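Local structure of 3',5'-cyclic-nucleotide phosphodiesterase 1 (4OJV) at residues Val2-Ile6 / Ser235-Ile239; Pro203-Phe209 / Phe227-Arg233. The protein is a yeast class-II phosphodiesterase of the metallo-hydrolase/oxidoreductase clan and holds two zinc ions. One frame throughout, in Å; residues are numbered along the deposited sequence.

Contact 1 (Val2-Ile6 / Ser235-Ile239)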
loop_
_atom_site.group_PDB
_atom_site.type_symbol
_atom_site.label_atom_id
_atom_site.label_comp_id
_atom_site.label_asym_id
_atom_site.label_seq_id
_atom_site.Cartn_x
_atom_site.Cartn_y
_atom_site.Cartn_z
ATOM N N VAL A 2 -2.935 -12.601 -30.814
ATOM C CA VAL A 2 -2.798 -12.317 -29.381
ATOM C C VAL A 2 -2.843 -13.602 -28.558
ATOM O O VAL A 2 -3.733 -14.442 -28.725
ATOM C CB VAL A 2 -3.861 -11.308 -28.892
ATOM C CG1 VAL A 2 -3.920 -11.258 -27.373
ATOM C CG2 VAL A 2 -3.561 -9.927 -29.455
ATOM N N VAL A 3 -1.864 -13.732 -27.671
ATOM C CA VAL A 3 -1.684 -14.913 -26.839
ATOM C C VAL A 3 -1.855 -14.581 -25.356
ATOM O O VAL A 3 -2.317 -15.426 -24.589
ATOM C CB VAL A 3 -0.308 -15.561 -27.129
ATOM C CG1 VAL A 3 0.103 -16.571 -26.068
ATOM C CG2 VAL A 3 -0.337 -16.241 -28.492
ATOM N N PHE A 4 -1.471 -13.364 -24.957
ATOM C CA PHE A 4 -1.450 -12.973 -23.542
ATOM C C PHE A 4 -2.384 -11.815 -23.246
ATOM O O PHE A 4 -2.471 -10.866 -24.026
ATOM C CB PHE A 4 -0.037 -12.549 -23.134
ATOM C CG PHE A 4 0.998 -13.632 -23.267
ATOM C CD1 PHE A 4 1.150 -14.590 -22.275
ATOM C CD2 PHE A 4 1.842 -13.675 -24.374
ATOM C CE1 PHE A 4 2.111 -15.583 -22.389
ATOM C CE2 PHE A 4 2.810 -14.661 -24.495
ATOM C CZ PHE A 4 2.948 -15.616 -23.501
ATOM N N GLU A 5 -3.045 -11.878 -22.094
ATOM C CA GLU A 5 -3.726 -10.721 -21.525
ATOM C C GLU A 5 -2.986 -10.306 -20.260
ATOM O O GLU A 5 -2.770 -11.128 -19.359
ATOM C CB GLU A 5 -5.187 -11.027 -21.197
ATOM C CG GLU A 5 -6.033 -11.276 -22.435
ATOM C CD GLU A 5 -7.472 -11.680 -22.137
ATOM O OE1 GLU A 5 -8.202 -11.973 -23.112
ATOM O OE2 GLU A 5 -7.869 -11.710 -20.952
ATOM N N ILE A 6 -2.590 -9.037 -20.206
ATOM C CA ILE A 6 -1.837 -8.509 -19.069
ATOM C C ILE A 6 -2.648 -7.393 -18.431
ATOM O O ILE A 6 -2.873 -6.357 -19.060
ATOM C CB ILE A 6 -0.457 -7.956 -19.484
ATOM C CG1 ILE A 6 0.374 -9.007 -20.243
ATOM C CG2 ILE A 6 0.283 -7.445 -18.250
ATOM C CD1 ILE A 6 1.740 -8.499 -20.661
ATOM N N SER A 235 2.010 -21.723 -29.012
ATOM C CA SER A 235 2.326 -20.681 -29.984
ATOM C C SER A 235 3.811 -20.349 -30.035
ATOM O O SER A 235 4.289 -19.794 -31.026
ATOM C CB SER A 235 1.534 -19.409 -29.675
ATOM O OG SER A 235 2.030 -18.796 -28.491
ATOM N N LYS A 236 4.526 -20.657 -28.953
ATOM C CA LYS A 236 5.927 -20.252 -28.761
ATOM C C LYS A 236 6.075 -18.746 -28.503
ATOM O O LYS A 236 7.186 -18.240 -28.387
ATOM C CB LYS A 236 6.846 -20.724 -29.912
ATOM C CG LYS A 236 6.792 -22.222 -30.196
ATOM C CD LYS A 236 7.187 -23.057 -28.991
ATOM C CE LYS A 236 7.014 -24.542 -29.273
ATOM N NZ LYS A 236 6.933 -25.316 -28.005
ATOM N N ASP A 237 4.954 -18.039 -28.413
ATOM C CA ASP A 237 4.998 -16.616 -28.064
ATOM C C ASP A 237 5.401 -16.407 -26.609
ATOM O O ASP A 237 5.040 -17.193 -25.728
ATOM C CB ASP A 237 3.658 -15.935 -28.325
ATOM C CG ASP A 237 3.410 -15.643 -29.796
ATOM O OD1 ASP A 237 4.268 -15.954 -30.656
ATOM O OD2 ASP A 237 2.331 -15.088 -30.079
ATOM N N CYS A 238 6.164 -15.342 -26.377
ATOM C CA CYS A 238 6.693 -15.021 -25.059
ATOM C C CYS A 238 6.451 -13.574 -24.684
ATOM O O CYS A 238 6.368 -12.688 -25.543
ATOM C CB CYS A 238 8.202 -15.230 -25.021
ATOM S SG CYS A 238 8.738 -16.893 -25.435
ATOM N N ILE A 239 6.376 -13.338 -23.378
ATOM C CA ILE A 239 6.498 -11.995 -22.831
ATOM C C ILE A 239 7.586 -12.011 -21.763
ATOM O O ILE A 239 7.836 -13.037 -21.133
ATOM C CB ILE A 239 5.165 -11.459 -22.255
ATOM C CG1 ILE A 239 4.571 -12.452 -21.241
ATOM C CG2 ILE A 239 4.196 -11.096 -23.378
ATOM C CD1 ILE A 239 3.383 -11.926 -20.466
#

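Contact 2 (Pro203-Phe209 / Phe227-Arg233)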
loop_
_atom_site.group_PDB
_atom_site.type_symbol
_atom_site.label_atom_id
_atom_site.label_comp_id
_atom_site.label_asym_id
_atom_site.label_seq_id
_atom_site.Cartn_x
_atom_site.Cartn_y
_atom_site.Cartn_z
ATOM N N PRO A 203 -0.613 -23.567 -19.792
ATOM C CA PRO A 203 0.376 -24.378 -20.516
ATOM C C PRO A 203 1.570 -23.517 -20.939
ATOM O O PRO A 203 1.871 -23.371 -22.137
ATOM C CB PRO A 203 -0.417 -24.902 -21.718
ATOM C CG PRO A 203 -1.452 -23.857 -21.957
ATOM C CD PRO A 203 -1.818 -23.314 -20.602
ATOM N N TRP A 204 2.220 -22.938 -19.928
ATOM C CA TRP A 204 3.306 -21.986 -20.108
ATOM C C TRP A 204 4.551 -22.417 -19.402
ATOM O O TRP A 204 4.494 -23.059 -18.350
ATOM C CB TRP A 204 2.949 -20.640 -19.511
ATOM C CG TRP A 204 1.796 -19.902 -20.097
ATOM C CD1 TRP A 204 0.980 -20.244 -21.172
ATOM C CD2 TRP A 204 1.296 -18.623 -19.625
ATOM N NE1 TRP A 204 0.029 -19.278 -21.394
ATOM C CE2 TRP A 204 0.169 -18.268 -20.483
ATOM C CE3 TRP A 204 1.664 -17.757 -18.598
ATOM C CZ2 TRP A 204 -0.548 -17.092 -20.303
ATOM C CZ3 TRP A 204 0.939 -16.576 -18.435
ATOM C CH2 TRP A 204 -0.136 -16.251 -19.266
ATOM N N ASP A 205 5.692 -22.054 -19.972
ATOM C CA ASP A 205 6.969 -22.132 -19.278
ATOM C C ASP A 205 7.241 -20.806 -18.587
ATOM O O ASP A 205 6.856 -19.747 -19.093
ATOM C CB ASP A 205 8.119 -22.398 -20.258
ATOM C CG ASP A 205 7.992 -23.718 -20.991
ATOM O OD1 ASP A 205 7.407 -24.677 -20.449
ATOM O OD2 ASP A 205 8.521 -23.787 -22.117
ATOM N N VAL A 206 7.912 -20.874 -17.441
ATOM C CA VAL A 206 8.438 -19.697 -16.753
ATOM C C VAL A 206 9.945 -19.871 -16.586
ATOM O O VAL A 206 10.408 -20.922 -16.127
ATOM C CB VAL A 206 7.713 -19.409 -15.409
ATOM C CG1 VAL A 206 7.804 -20.581 -14.439
ATOM C CG2 VAL A 206 8.227 -18.121 -14.775
ATOM N N ILE A 207 10.700 -18.844 -16.976
ATOM C CA ILE A 207 12.158 -18.906 -16.950
ATOM C C ILE A 207 12.675 -17.648 -16.244
ATOM O O ILE A 207 12.577 -16.551 -16.797
ATOM C CB ILE A 207 12.782 -19.012 -18.371
ATOM C CG1 ILE A 207 11.898 -19.845 -19.324
ATOM C CG2 ILE A 207 14.194 -19.572 -18.269
ATOM C CD1 ILE A 207 12.320 -19.784 -20.781
ATOM N N PRO A 208 13.207 -17.802 -15.018
ATOM C CA PRO A 208 13.667 -16.643 -14.248
ATOM C C PRO A 208 15.173 -16.397 -14.377
ATOM O O PRO A 208 15.958 -17.353 -14.423
ATOM C CB PRO A 208 13.329 -17.046 -12.814
ATOM C CG PRO A 208 13.516 -18.530 -12.804
ATOM C CD PRO A 208 13.152 -19.020 -14.186
ATOM N N PHE A 209 15.553 -15.122 -14.425
ATOM C CA PHE A 209 16.949 -14.713 -14.534
ATOM C C PHE A 209 17.238 -13.642 -13.504
ATOM O O PHE A 209 16.458 -12.700 -13.344
ATOM C CB PHE A 209 17.221 -14.162 -15.931
ATOM C CG PHE A 209 17.183 -15.216 -16.998
ATOM C CD1 PHE A 209 15.969 -15.615 -17.550
ATOM C CD2 PHE A 209 18.357 -15.814 -17.447
ATOM C CE1 PHE A 209 15.925 -16.602 -18.524
ATOM C CE2 PHE A 209 18.316 -16.805 -18.425
ATOM C CZ PHE A 209 17.098 -17.195 -18.958
ATOM N N PHE A 227 14.221 -11.039 -13.775
ATOM C CA PHE A 227 13.433 -10.943 -14.998
ATOM C C PHE A 227 12.757 -12.297 -15.205
ATOM O O PHE A 227 13.395 -13.348 -15.044
ATOM C CB PHE A 227 14.345 -10.708 -16.198
ATOM C CG PHE A 227 14.843 -9.284 -16.374
ATOM C CD1 PHE A 227 14.684 -8.283 -15.411
ATOM C CD2 PHE A 227 15.526 -8.962 -17.547
ATOM C CE1 PHE A 227 15.172 -6.999 -15.637
ATOM C CE2 PHE A 227 16.017 -7.689 -17.771
ATOM C CZ PHE A 227 15.842 -6.703 -16.818
ATOM N N TYR A 228 11.476 -12.277 -15.552
ATOM C CA TYR A 228 10.745 -13.499 -15.861
ATOM C C TYR A 228 10.354 -13.562 -17.320
ATOM O O TYR A 228 9.726 -12.636 -17.840
ATOM C CB TYR A 228 9.467 -13.564 -15.027
ATOM C CG TYR A 228 9.672 -13.869 -13.564
ATOM C CD1 TYR A 228 9.932 -15.167 -13.135
ATOM C CD2 TYR A 228 9.576 -12.861 -12.598
ATOM C CE1 TYR A 228 10.102 -15.458 -11.792
ATOM C CE2 TYR A 228 9.750 -13.143 -11.253
ATOM C CZ TYR A 228 10.011 -14.443 -10.855
ATOM O OH TYR A 228 10.192 -14.772 -9.528
ATOM N N ILE A 229 10.705 -14.669 -17.972
ATOM C CA ILE A 229 10.156 -14.990 -19.292
ATOM C C ILE A 229 8.974 -15.934 -19.109
ATOM O O ILE A 229 9.100 -16.960 -18.436
ATOM C CB ILE A 229 11.188 -15.667 -20.223
ATOM C CG1 ILE A 229 12.472 -14.830 -20.302
ATOM C CG2 ILE A 229 10.576 -15.921 -21.605
ATOM C CD1 ILE A 229 13.591 -15.473 -21.098
ATOM N N PHE A 230 7.836 -15.582 -19.702
ATOM C CA PHE A 230 6.694 -16.494 -19.794
ATOM C C PHE A 230 6.524 -16.892 -21.246
ATOM O O PHE A 230 6.394 -16.031 -22.106
ATOM C CB PHE A 230 5.411 -15.863 -19.240
ATOM C CG PHE A 230 5.478 -15.571 -17.768
ATOM C CD1 PHE A 230 5.975 -14.354 -17.305
ATOM C CD2 PHE A 230 5.097 -16.537 -16.839
ATOM C CE1 PHE A 230 6.056 -14.102 -15.944
ATOM C CE2 PHE A 230 5.179 -16.287 -15.477
ATOM C CZ PHE A 230 5.667 -15.069 -15.035
ATOM N N ARG A 231 6.530 -18.199 -21.500
ATOM C CA ARG A 231 6.408 -18.718 -22.860
ATOM C C ARG A 231 5.182 -19.605 -22.992
ATOM O O ARG A 231 5.038 -20.586 -22.260
ATOM C CB ARG A 231 7.663 -19.490 -23.255
ATOM C CG ARG A 231 7.551 -20.182 -24.616
ATOM C CD ARG A 231 8.895 -20.691 -25.110
ATOM N NE ARG A 231 9.458 -21.652 -24.174
ATOM C CZ ARG A 231 10.754 -21.820 -23.946
ATOM N NH1 ARG A 231 11.653 -21.094 -24.608
ATOM N NH2 ARG A 231 11.150 -22.724 -23.055
ATOM N N ASP A 232 4.298 -19.254 -23.918
ATOM C CA ASP A 232 3.181 -20.123 -24.252
ATOM C C ASP A 232 3.717 -21.273 -25.099
ATOM O O ASP A 232 4.248 -21.042 -26.182
ATOM C CB ASP A 232 2.127 -19.360 -25.038
ATOM C CG ASP A 232 1.001 -20.247 -25.490
ATOM O OD1 ASP A 232 0.418 -20.925 -24.633
ATOM O OD2 ASP A 232 0.719 -20.277 -26.700
ATOM N N ARG A 233 3.582 -22.503 -24.614
ATOM C CA ARG A 233 4.201 -23.629 -25.310
ATOM C C ARG A 233 3.641 -23.911 -26.694
ATOM O O ARG A 233 4.396 -24.270 -27.598
ATOM C CB ARG A 233 4.212 -24.877 -24.441
ATOM C CG ARG A 233 5.294 -24.826 -23.376
ATOM C CD ARG A 233 5.491 -26.183 -22.728
ATOM N NE ARG A 233 4.266 -26.641 -22.076
ATOM C CZ ARG A 233 3.904 -26.330 -20.835
ATOM N NH1 ARG A 233 4.670 -25.550 -20.088
ATOM N NH2 ARG A 233 2.769 -26.808 -20.340
HETATM O O HOH W 1 0.553 -23.582 -24.681
HETATM O O HOH W 2 -1.836 -19.967 -23.509
#

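Contact 1 (Val2-Ile6 / Ser235-Ile239)
Ile-239 packs over one face of the Phe-4 ring and forms the tight part of this contact. Its CG1 sits 4.0 Å from the centroid of the Phe-4 ring and only 4° off the ring normal, a CH-pi contact over the face. The torsion explains the fit. CG1 is wedged between the backbone N and the carbonyl carbon (chi1 53°), which sets CG1 over the ring centre and turns CG2 to one rim, 3.6 Å from Phe-4 CD2. CD1 then runs on to Ile-6 and meets that side chain tip to tip, Ile-239 CD1 to Ile-6 CD1 at 3.8 Å. Val-3 CG1 of the neighbouring residue lies toward the rim of the other face of the Phe-4 ring. At the ring edge, Phe-4 CZ comes to 3.4 Å from Asp-237 O.

The contact joins strand 4-8 of one mixed sheet to strand 238-242 of the other. The two sheets face each other as in the metallo-beta-lactamase fold. No hydrogen bond crosses between the two segments; the join is packing, of side chains on each other and of the Phe-4 ring on the backbone at Asp-237 and Cys-238. Trp-204 meets Phe-4 edge-to-face.

The looser side is around Val-3 and Ser-235, both partly exposed. Here the methyl Val-3 CG2 rests 3.3 Å from Asp-237 OD2, beside the hydroxyl of Ser-235. That hydroxyl closes an ST turn: Asp-237 N donates to Ser-235 OG at 3.0 Å, and OG is also hydrogen-bonded to Asp-232 OD2. The buried carboxylate of Asp-237 is held by a hydrogen bond between OD1 and His-272 and a salt bridge from OD2 to Lys-274.

Contact 2 (Pro203-Phe209 / Phe227-Arg233)
A bend at chi3 (60°) turns the NE/NH2 edge of the Arg-231 guanidinium toward Asp-205 OD2. A bend of opposite sign in Arg-233 (chi3 -61°) brings its NH1 to the same carboxylate. Arg-231 grips side-on. Its NE (3.1 Å) and NH2 (3.0 Å) both donate to Asp-205 OD2, with NE on the anti lone pair. The oxygen lies in the guanidinium plane, yet the carboxylate stands nearly upright to it, 87° apart. Arg-233 NH1 meets Asp-205 OD1 at 2.9 Å, from above the carboxylate plane. Lys-198 makes a further salt bridge to OD1, so the buried carboxylate has three basic partners, which probably keep it ionised. Ile-207 CD1 lies over one face of the Arg-231 guanidinium.

The strands form an antiparallel beta hairpin. Asp-205/Arg-231, Ile-207/Ile-229 and Phe-209/Phe-227 are its hydrogen-bonded pairs. Helix 256-267 packs on the side of Ile-207 and Ile-229, where Phe-209 CE1 touches Ile-229 CD1 at 3.7 Å.

The face with Val-206 is mostly apolar. Val-206 CG2 packs against two rings, 3.6 Å from Phe-230 CE2 and 3.8 Å from Tyr-228 CD1. Near the end of this face one water links Trp-204 NE1 (2.9 Å) to Asp-232 OD1 (2.7 Å), while OD2 has Ser-235 as its hydrogen-bond partner.

Overall arrangement
The centres of the two contacts are about 10 Å apart, on the same side of the chain's centre. Along the chain, residues 2-6 come first, then the hairpin of contact 2, then residues 235-239, so both halves of contact 2 fall between the halves of contact 1. Strands 222-232 and 238-242 follow each other in sequence and are neighbours in one mixed sheet. Probable hydrogen bonds from Phe-230 N to Ile-239 O and from Asp-232 N to Asp-237 O tie the contacts together. Contact 2 thus lies within this sheet, and contact 1 packs it against the sheet carrying the N-terminal strand 4-8.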